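Local atomic coordinates of DNA repair protein RAD2 (PDB entry 4Q0W), a protein that cuts single-stranded DNA as a magnesium-dependent endonuclease, making the incision needed to excise DNA damaged by UV light, bulky adducts or cross-links. Residues Val49-Ile54 with Ile151-Glu156; Cys62-Phe67 with Lys205-Glu210; Pro80-Glu85 with Ser242-Gly247. All blocks are in the same frame, centred on the assembly; numbering follows the deposited sequence.

Interaction 1 of 3, residues Val49-Ile54 with Ile151-Glu156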
# COMPACT_ATOMS: atom_id res chain seq x y z
N VAL A 49 16.58 28.76 8.31
CA VAL A 49 17.84 29.51 8.46
C VAL A 49 17.91 30.62 7.42
O VAL A 49 17.41 30.47 6.30
CB VAL A 49 19.11 28.59 8.44
CG1 VAL A 49 18.78 27.19 7.96
CG2 VAL A 49 20.24 29.19 7.61
N LYS A 50 18.50 31.75 7.81
CA LYS A 50 18.54 32.96 6.97
C LYS A 50 19.29 32.80 5.65
O LYS A 50 20.37 32.21 5.59
CB LYS A 50 19.14 34.13 7.76
N ASN A 51 18.69 33.34 4.59
CA ASN A 51 19.27 33.34 3.25
C ASN A 51 19.72 31.97 2.72
O ASN A 51 20.65 31.88 1.92
CB ASN A 51 20.41 34.37 3.16
CG ASN A 51 19.91 35.81 3.16
OD1 ASN A 51 18.84 36.12 2.62
ND2 ASN A 51 20.68 36.70 3.77
N SER A 52 19.04 30.91 3.16
CA SER A 52 19.33 29.56 2.70
C SER A 52 19.16 29.43 1.19
O SER A 52 19.77 28.55 0.56
CB SER A 52 18.40 28.55 3.39
OG SER A 52 17.06 28.74 2.97
N HIS A 53 18.34 30.30 0.61
CA HIS A 53 18.19 30.32 -0.84
C HIS A 53 19.49 30.76 -1.52
O HIS A 53 19.81 30.30 -2.62
CB HIS A 53 17.05 31.24 -1.25
CG HIS A 53 17.26 32.67 -0.87
ND1 HIS A 53 17.40 33.09 0.43
CD2 HIS A 53 17.35 33.79 -1.63
CE1 HIS A 53 17.58 34.40 0.46
NE2 HIS A 53 17.55 34.85 -0.78
N ILE A 54 20.23 31.66 -0.87
CA ILE A 54 21.52 32.10 -1.40
C ILE A 54 22.55 30.99 -1.26
O ILE A 54 23.25 30.66 -2.21
CB ILE A 54 22.03 33.37 -0.70
CG1 ILE A 54 20.99 34.49 -0.80
CG2 ILE A 54 23.38 33.82 -1.28
CD1 ILE A 54 20.83 35.03 -2.19
N ILE A 151 13.91 36.12 -5.14
CA ILE A 151 14.07 35.85 -6.57
C ILE A 151 15.09 36.80 -7.18
O ILE A 151 16.00 36.36 -7.89
CB ILE A 151 12.72 35.95 -7.31
CG1 ILE A 151 11.82 34.77 -6.92
CG2 ILE A 151 12.93 35.96 -8.81
CD1 ILE A 151 10.38 34.90 -7.39
N LYS A 152 14.94 38.09 -6.91
CA LYS A 152 15.88 39.10 -7.40
C LYS A 152 17.30 38.82 -6.91
O LYS A 152 18.27 39.02 -7.65
CB LYS A 152 15.44 40.50 -6.98
CG LYS A 152 14.32 41.08 -7.82
N GLU A 153 17.41 38.35 -5.67
CA GLU A 153 18.70 38.03 -5.07
C GLU A 153 19.44 36.89 -5.78
O GLU A 153 20.63 37.01 -6.09
CB GLU A 153 18.52 37.68 -3.58
CG GLU A 153 18.43 38.92 -2.67
CD GLU A 153 17.81 38.62 -1.31
OE1 GLU A 153 17.72 39.55 -0.50
OE2 GLU A 153 17.42 37.45 -1.07
N VAL A 154 18.74 35.79 -6.02
CA VAL A 154 19.38 34.65 -6.67
C VAL A 154 19.71 35.03 -8.11
O VAL A 154 20.73 34.60 -8.65
CB VAL A 154 18.53 33.34 -6.58
CG1 VAL A 154 18.33 32.95 -5.14
CG2 VAL A 154 17.19 33.50 -7.27
N GLN A 155 18.89 35.89 -8.72
CA GLN A 155 19.19 36.30 -10.08
C GLN A 155 20.39 37.25 -10.12
O GLN A 155 21.16 37.24 -11.09
CB GLN A 155 17.96 36.90 -10.76
CG GLN A 155 16.89 35.85 -11.06
CD GLN A 155 15.55 36.46 -11.44
OE1 GLN A 155 15.37 37.68 -11.38
NE2 GLN A 155 14.61 35.61 -11.84
N GLU A 156 20.57 38.05 -9.08
CA GLU A 156 21.76 38.91 -8.99
C GLU A 156 22.99 38.02 -8.86
O GLU A 156 24.01 38.25 -9.50
CB GLU A 156 21.64 39.87 -7.81
CG GLU A 156 22.89 40.75 -7.58
CD GLU A 156 23.18 41.68 -8.74
OE1 GLU A 156 22.23 42.05 -9.47
OE2 GLU A 156 24.36 42.04 -8.94
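Glu153 reaches from helix 148-160 across to His53, and its side chain can be followed atom by atom. CB packs against the end of Ile54, whose CD1 lies 3.8 Å from Glu153 CB, the two side chains crossing at about a right angle. CG sits beside the backbone N, anti to the carbonyl carbon (chi1 -82°), and the chain stays extended to the carboxylate. There OE2 accepts a hydrogen bond from the His53 ring: NE2 to OE2 is 2.6 Å, with an N-H...O angle of 159°. OE2 lies near the ring plane and is approached nearly along its C-O axis; the carboxylate is turned only 26° from the imidazole, so the two flat groups are almost coplanar. A carboxylate this close would be expected to favour a protonated imidazole. The same ring edge also touches Val154, with His53 CD2 3.7 Å from Val154 CG1, while Ile54 CG1 covers part of one ring face. Asn51, just before helix 52-66, hydrogen-bonds through ND2 to Gln346 O, and Ile54 also packs on Phe342 of helix 336-347. This is a His-carboxylate hydrogen bond flanked by Ile54 and Val154, joining the first turn of helix 52-66 in the N-domain to helix 148-160 in the I-domain.

Interaction 2 of 3, residues Cys62-Phe67 with Lys205-Glu210. With nucleotides of chain C; nucleotides of chain D.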
# COMPACT_ATOMS: atom_id res chain seq x y z
N CYS A 62 28.10 26.22 -8.14
CA CYS A 62 29.50 25.82 -8.08
C CYS A 62 29.67 24.38 -8.59
O CYS A 62 30.64 24.08 -9.27
CB CYS A 62 30.05 25.99 -6.67
SG CYS A 62 30.27 27.74 -6.19
N LYS A 63 28.72 23.51 -8.25
CA LYS A 63 28.80 22.12 -8.71
C LYS A 63 28.75 22.07 -10.24
O LYS A 63 29.58 21.42 -10.86
CB LYS A 63 27.68 21.27 -8.08
CG LYS A 63 27.75 19.78 -8.46
CD LYS A 63 26.79 18.93 -7.62
CE LYS A 63 26.77 17.47 -8.07
NZ LYS A 63 25.85 16.63 -7.26
N LEU A 64 27.79 22.79 -10.83
CA LEU A 64 27.68 22.88 -12.28
C LEU A 64 28.97 23.41 -12.91
O LEU A 64 29.48 22.85 -13.89
CB LEU A 64 26.49 23.76 -12.68
CG LEU A 64 25.09 23.29 -12.24
CD1 LEU A 64 24.03 24.35 -12.48
CD2 LEU A 64 24.71 21.99 -12.96
N LEU A 65 29.50 24.49 -12.34
CA LEU A 65 30.69 25.11 -12.91
C LEU A 65 31.91 24.21 -12.75
O LEU A 65 32.77 24.14 -13.64
CB LEU A 65 30.93 26.50 -12.31
CG LEU A 65 29.95 27.59 -12.75
CD1 LEU A 65 30.33 28.96 -12.16
CD2 LEU A 65 29.84 27.67 -14.27
N TYR A 66 31.97 23.51 -11.62
CA TYR A 66 33.03 22.57 -11.35
C TYR A 66 33.19 21.51 -12.44
O TYR A 66 34.30 21.07 -12.74
CB TYR A 66 32.80 21.86 -10.01
CG TYR A 66 33.89 20.85 -9.69
CD1 TYR A 66 35.08 21.26 -9.08
CD2 TYR A 66 33.74 19.50 -9.99
CE1 TYR A 66 36.09 20.35 -8.78
CE2 TYR A 66 34.74 18.58 -9.71
CZ TYR A 66 35.91 19.01 -9.10
OH TYR A 66 36.90 18.10 -8.81
N PHE A 67 32.07 21.06 -13.02
CA PHE A 67 32.15 20.02 -14.05
C PHE A 67 32.10 20.64 -15.43
O PHE A 67 31.95 19.94 -16.44
CB PHE A 67 31.04 18.99 -13.87
CG PHE A 67 31.22 18.13 -12.65
CD1 PHE A 67 32.21 17.15 -12.62
CD2 PHE A 67 30.39 18.28 -11.54
CE1 PHE A 67 32.38 16.35 -11.49
CE2 PHE A 67 30.56 17.49 -10.42
CZ PHE A 67 31.57 16.52 -10.40
N LYS A 205 18.20 13.85 -14.16
CA LYS A 205 17.48 13.80 -12.89
C LYS A 205 18.45 13.48 -11.74
O LYS A 205 19.44 12.75 -11.94
CB LYS A 205 16.37 12.73 -12.96
CG LYS A 205 15.66 12.48 -11.64
CD LYS A 205 14.53 11.46 -11.70
CE LYS A 205 14.09 11.11 -10.28
NZ LYS A 205 12.89 10.21 -10.23
N ASN A 206 18.17 14.02 -10.55
CA ASN A 206 19.00 13.79 -9.35
C ASN A 206 20.38 14.41 -9.47
O ASN A 206 21.34 13.91 -8.89
CB ASN A 206 19.11 12.30 -9.00
CG ASN A 206 17.78 11.69 -8.59
OD1 ASN A 206 16.79 12.40 -8.41
ND2 ASN A 206 17.76 10.38 -8.42
N MET A 207 20.48 15.48 -10.25
CA MET A 207 21.73 16.20 -10.46
C MET A 207 22.35 16.69 -9.14
O MET A 207 23.56 16.73 -8.99
CB MET A 207 21.49 17.39 -11.39
CG MET A 207 22.72 18.23 -11.69
SD MET A 207 23.83 17.42 -12.86
CE MET A 207 25.32 18.37 -12.57
N PHE A 208 21.51 17.06 -8.17
CA PHE A 208 22.05 17.59 -6.92
C PHE A 208 21.92 16.64 -5.73
O PHE A 208 21.99 17.06 -4.58
CB PHE A 208 21.50 19.00 -6.66
CG PHE A 208 21.74 19.92 -7.81
CD1 PHE A 208 22.98 20.53 -7.99
CD2 PHE A 208 20.76 20.13 -8.77
CE1 PHE A 208 23.23 21.35 -9.08
CE2 PHE A 208 21.00 20.95 -9.86
CZ PHE A 208 22.24 21.56 -10.01
N HIS A 209 21.76 15.35 -6.03
CA HIS A 209 21.97 14.32 -5.03
C HIS A 209 23.47 14.20 -4.76
O HIS A 209 24.28 14.62 -5.58
CB HIS A 209 21.39 12.98 -5.50
CG HIS A 209 19.91 12.88 -5.37
ND1 HIS A 209 19.24 11.68 -5.29
CD2 HIS A 209 18.96 13.85 -5.30
CE1 HIS A 209 17.94 11.91 -5.18
NE2 HIS A 209 17.74 13.21 -5.17
N GLU A 210 23.83 13.62 -3.62
CA GLU A 210 25.24 13.48 -3.28
C GLU A 210 25.84 12.21 -3.88
O GLU A 210 26.16 11.26 -3.15
CB GLU A 210 25.41 13.49 -1.76
CG GLU A 210 26.37 14.55 -1.26
CD GLU A 210 26.13 15.90 -1.92
OE1 GLU A 210 27.03 16.36 -2.65
OE2 GLU A 210 25.05 16.49 -1.70
P DT C 6 11.20 9.30 -7.46
OP1 DT C 6 12.43 8.83 -8.15
OP2 DT C 6 9.86 8.90 -7.95
O5' DT C 6 11.27 8.91 -5.90
C5' DT C 6 12.37 9.30 -5.07
C4' DT C 6 12.12 8.89 -3.63
O4' DT C 6 11.05 9.67 -3.03
C3' DT C 6 11.77 7.42 -3.39
O3' DT C 6 12.78 6.91 -2.51
C2' DT C 6 10.35 7.44 -2.78
C1' DT C 6 10.30 8.84 -2.16
N1 DT C 6 8.96 9.50 -2.01
C2 DT C 6 8.60 9.99 -0.77
O2 DT C 6 9.31 9.88 0.22
N3 DT C 6 7.38 10.60 -0.71
C4 DT C 6 6.49 10.78 -1.75
O4 DT C 6 5.41 11.36 -1.58
C5 DT C 6 6.92 10.26 -3.04
C7 DT C 6 6.03 10.40 -4.25
C6 DT C 6 8.12 9.65 -3.11
P DA D 16 18.23 11.89 1.23
OP1 DA D 16 18.52 10.68 0.43
OP2 DA D 16 18.89 12.09 2.55
O5' DA D 16 18.51 13.20 0.35
C5' DA D 16 18.03 13.29 -0.98
C4' DA D 16 17.81 14.74 -1.35
O4' DA D 16 16.73 15.29 -0.55
C3' DA D 16 19.00 15.66 -1.07
O3' DA D 16 19.70 15.95 -2.29
C2' DA D 16 18.38 16.92 -0.43
C1' DA D 16 16.88 16.69 -0.63
N9 DA D 16 15.99 17.33 0.34
C8 DA D 16 16.15 17.46 1.69
N7 DA D 16 15.16 18.09 2.29
C5 DA D 16 14.28 18.38 1.26
C6 DA D 16 13.03 19.04 1.22
N6 DA D 16 12.42 19.53 2.31
N1 DA D 16 12.41 19.16 0.02
C2 DA D 16 13.01 18.65 -1.07
N3 DA D 16 14.19 18.02 -1.16
C4 DA D 16 14.78 17.92 0.05
O HOH W 1 25.01 17.94 -4.83
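Lys63 and Leu64, near the C-terminal end of helix 52-66, meet the turn at Met207 and Phe208. Lys63 CG is anti to the backbone N (chi1 -177°) and the remaining chain is extended, sliding past Phe208 in the opposite direction, with Lys63 CD 4.1 Å from Phe208 CD1. At the tip, Lys63 NZ donates to Met207 O at 2.9 Å, in the carbonyl plane with a C=O...N angle of 150°. It also donates to a water 2.9 Å from Lys63 NZ, which is in weak hydrogen-bonding reach of Phe208 O and Glu210 OE1 but has too few protons for every acceptor. Leu64 follows with apolar contacts: its CD2 approaches Met207 CE at 3.7 Å and Phe208 CZ at 3.9 Å. Met207 CG, anti to its backbone N (chi1 180°), lies over the rim of one Phe208 ring face. On its other side the 205-210 segment faces the DNA: Lys205 NZ, which also meets Trp6 in a cation-pi contact, donates to OP1 of DT6 in chain C at an unusually short, doubtful 2.5 Å. The His209 ring has C5' of DA16 in chain D toward the rim of one face and Asn206 CG toward that of the other. The turn joins strands 202-205 and 213-218. Leu64, Met207 and Phe208 pack on Ile189 of strand 187-189, Phe208 meets Trp33 of helix 33-40 edge-to-face, and Cys62 packs against helix 351-361.

Interaction 3 of 3, residues Pro80-Glu85 with Ser242-Gly247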
# COMPACT_ATOMS: atom_id res chain seq x y z
N PRO A 80 -0.40 28.46 -15.10
CA PRO A 80 -1.44 28.28 -16.11
C PRO A 80 -2.81 28.08 -15.46
O PRO A 80 -2.87 27.48 -14.39
CB PRO A 80 -1.01 27.01 -16.85
CG PRO A 80 0.51 26.99 -16.68
CD PRO A 80 0.72 27.51 -15.27
N VAL A 81 -3.86 28.60 -16.07
CA VAL A 81 -5.21 28.51 -15.52
C VAL A 81 -5.60 27.06 -15.19
O VAL A 81 -6.17 26.78 -14.13
CB VAL A 81 -6.24 29.13 -16.51
CG1 VAL A 81 -7.68 28.89 -16.03
CG2 VAL A 81 -5.98 30.62 -16.70
N LEU A 82 -5.28 26.13 -16.09
CA LEU A 82 -5.66 24.73 -15.91
C LEU A 82 -5.05 24.13 -14.63
O LEU A 82 -5.68 23.33 -13.93
CB LEU A 82 -5.30 23.90 -17.15
CG LEU A 82 -5.66 22.41 -17.09
CD1 LEU A 82 -7.14 22.21 -16.74
CD2 LEU A 82 -5.34 21.71 -18.39
N LYS A 83 -3.81 24.52 -14.34
CA LYS A 83 -3.14 24.13 -13.10
C LYS A 83 -3.85 24.69 -11.87
O LYS A 83 -4.12 23.96 -10.91
CB LYS A 83 -1.67 24.58 -13.12
CG LYS A 83 -0.89 24.18 -11.87
CD LYS A 83 0.63 24.29 -12.08
CE LYS A 83 1.42 23.84 -10.84
NZ LYS A 83 2.88 24.10 -10.99
N ARG A 84 -4.15 25.99 -11.89
CA ARG A 84 -4.83 26.62 -10.75
C ARG A 84 -6.16 25.92 -10.50
O ARG A 84 -6.52 25.64 -9.34
CB ARG A 84 -5.03 28.12 -11.01
CG ARG A 84 -5.58 28.90 -9.80
CD ARG A 84 -5.43 30.42 -9.94
NE ARG A 84 -5.74 30.88 -11.30
CZ ARG A 84 -6.97 31.19 -11.72
NH1 ARG A 84 -7.14 31.60 -12.97
NH2 ARG A 84 -8.01 31.09 -10.90
N GLU A 85 -6.86 25.59 -11.58
CA GLU A 85 -8.16 24.93 -11.44
C GLU A 85 -8.03 23.51 -10.90
O GLU A 85 -8.76 23.12 -9.99
CB GLU A 85 -8.89 24.93 -12.79
CG GLU A 85 -9.32 26.34 -13.24
CD GLU A 85 -9.80 26.38 -14.67
OE1 GLU A 85 -10.43 27.39 -15.05
OE2 GLU A 85 -9.54 25.40 -15.42
N SER A 242 -1.86 14.75 -12.56
CA SER A 242 -0.71 15.65 -12.63
C SER A 242 -1.20 17.02 -12.22
O SER A 242 -2.32 17.15 -11.72
CB SER A 242 -0.16 15.73 -14.05
OG SER A 242 -1.08 16.41 -14.91
N ASP A 243 -0.39 18.05 -12.47
CA ASP A 243 -0.82 19.42 -12.22
C ASP A 243 -2.01 19.84 -13.10
O ASP A 243 -2.67 20.83 -12.80
CB ASP A 243 0.31 20.41 -12.48
CG ASP A 243 1.34 20.44 -11.37
OD1 ASP A 243 1.01 19.96 -10.25
OD2 ASP A 243 2.46 20.95 -11.61
N TYR A 244 -2.26 19.10 -14.18
CA TYR A 244 -3.27 19.53 -15.16
C TYR A 244 -4.54 18.69 -15.17
O TYR A 244 -5.46 18.97 -15.96
CB TYR A 244 -2.69 19.51 -16.58
CG TYR A 244 -1.74 20.63 -16.91
CD1 TYR A 244 -1.64 21.75 -16.10
CD2 TYR A 244 -0.96 20.58 -18.05
CE1 TYR A 244 -0.76 22.79 -16.41
CE2 TYR A 244 -0.09 21.60 -18.38
CZ TYR A 244 -0.00 22.70 -17.55
OH TYR A 244 0.87 23.72 -17.87
N THR A 245 -4.58 17.67 -14.33
CA THR A 245 -5.72 16.76 -14.26
C THR A 245 -5.60 15.97 -12.98
O THR A 245 -4.49 15.59 -12.57
CB THR A 245 -5.76 15.77 -15.47
OG1 THR A 245 -6.71 14.73 -15.20
CG2 THR A 245 -4.38 15.13 -15.72
N ASN A 246 -6.74 15.69 -12.35
CA ASN A 246 -6.76 14.87 -11.15
C ASN A 246 -6.90 13.36 -11.42
O ASN A 246 -6.99 12.56 -10.49
CB ASN A 246 -7.81 15.41 -10.16
CG ASN A 246 -7.38 16.74 -9.55
OD1 ASN A 246 -6.24 16.87 -9.09
ND2 ASN A 246 -8.27 17.75 -9.57
N GLY A 247 -6.88 12.97 -12.69
CA GLY A 247 -6.82 11.55 -13.02
C GLY A 247 -8.01 10.74 -12.55
O GLY A 247 -9.08 11.29 -12.29
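Lys83 and Asp243 run next to each other in the same direction and are joined by a salt bridge. The lysine has CG anti to its backbone N (chi1 -179°) and stays extended from there to the ammonium. Its methylenes run along the aspartate: Lys83 CD is 3.9 Å from Asp243 CB, and Lys83 NZ and CE are equally close to Asp243 OD2, both at 3.2 Å. The Asp243 carboxylate is carried beside its own backbone N, anti to the carbonyl carbon (chi1 -77°). At the root of the pair the backbones come close, in a CA-H...O contact of 3.3 Å from Lys83 CA to Asp243 O.

This is the edge of the two-metal active site of the XPG/RAD2 nucleases. By similarity Asp243 is a ligand of the second magnesium ion; here the bound calcium ion is held by Glu173 and Asp194, with the Asp243 side chain about 3 Å away and also packed on a DNA phosphate. Lys83 brings a positive charge from the first turn of helix 81-98 to this acidic cluster, where it probably offsets part of the negative charge.

Tyr244 makes the other half of the contact. Lys83 CB lies in its ring plane at the edge, 3.9 Å from Tyr244 CE1. Leu82 crosses the tyrosine at about a right angle; its CG is 3.6 Å from Tyr244 O, and Leu82 CD2 is 3.9 Å from Tyr244 CB. At the phenol end Pro80 CG comes to 3.5 Å from Tyr244 OH, close to Glu171. The loop carrying Asp243 and Tyr244 is shaped by an ST turn in which Ser242 OG accepts from Tyr244 N, while the same hydroxyl bonds to Tyr317 of helix 311-318, on which Leu82 and Tyr244 also pack through Ala316.

All three contacts join the N-domain to the I-domain, and along the chain they interleave: the first segments come in the order 49-54, 62-67, 80-85, and their partners follow in the same order at 151-156, 205-210 and 242-247. Interactions 1 and 2 share helix 52-66, one at its start and one near its end, with centres 18 Å apart. Interaction 3 uses helix 81-98; its centre lies about 29 and 30 Å from those of interactions 1 and 2, across the chain's centre from interaction 2. Together they tie the two regions into one catalytic core at separated points: a helix pair, a DNA-facing turn beside the sheet, and the metal site.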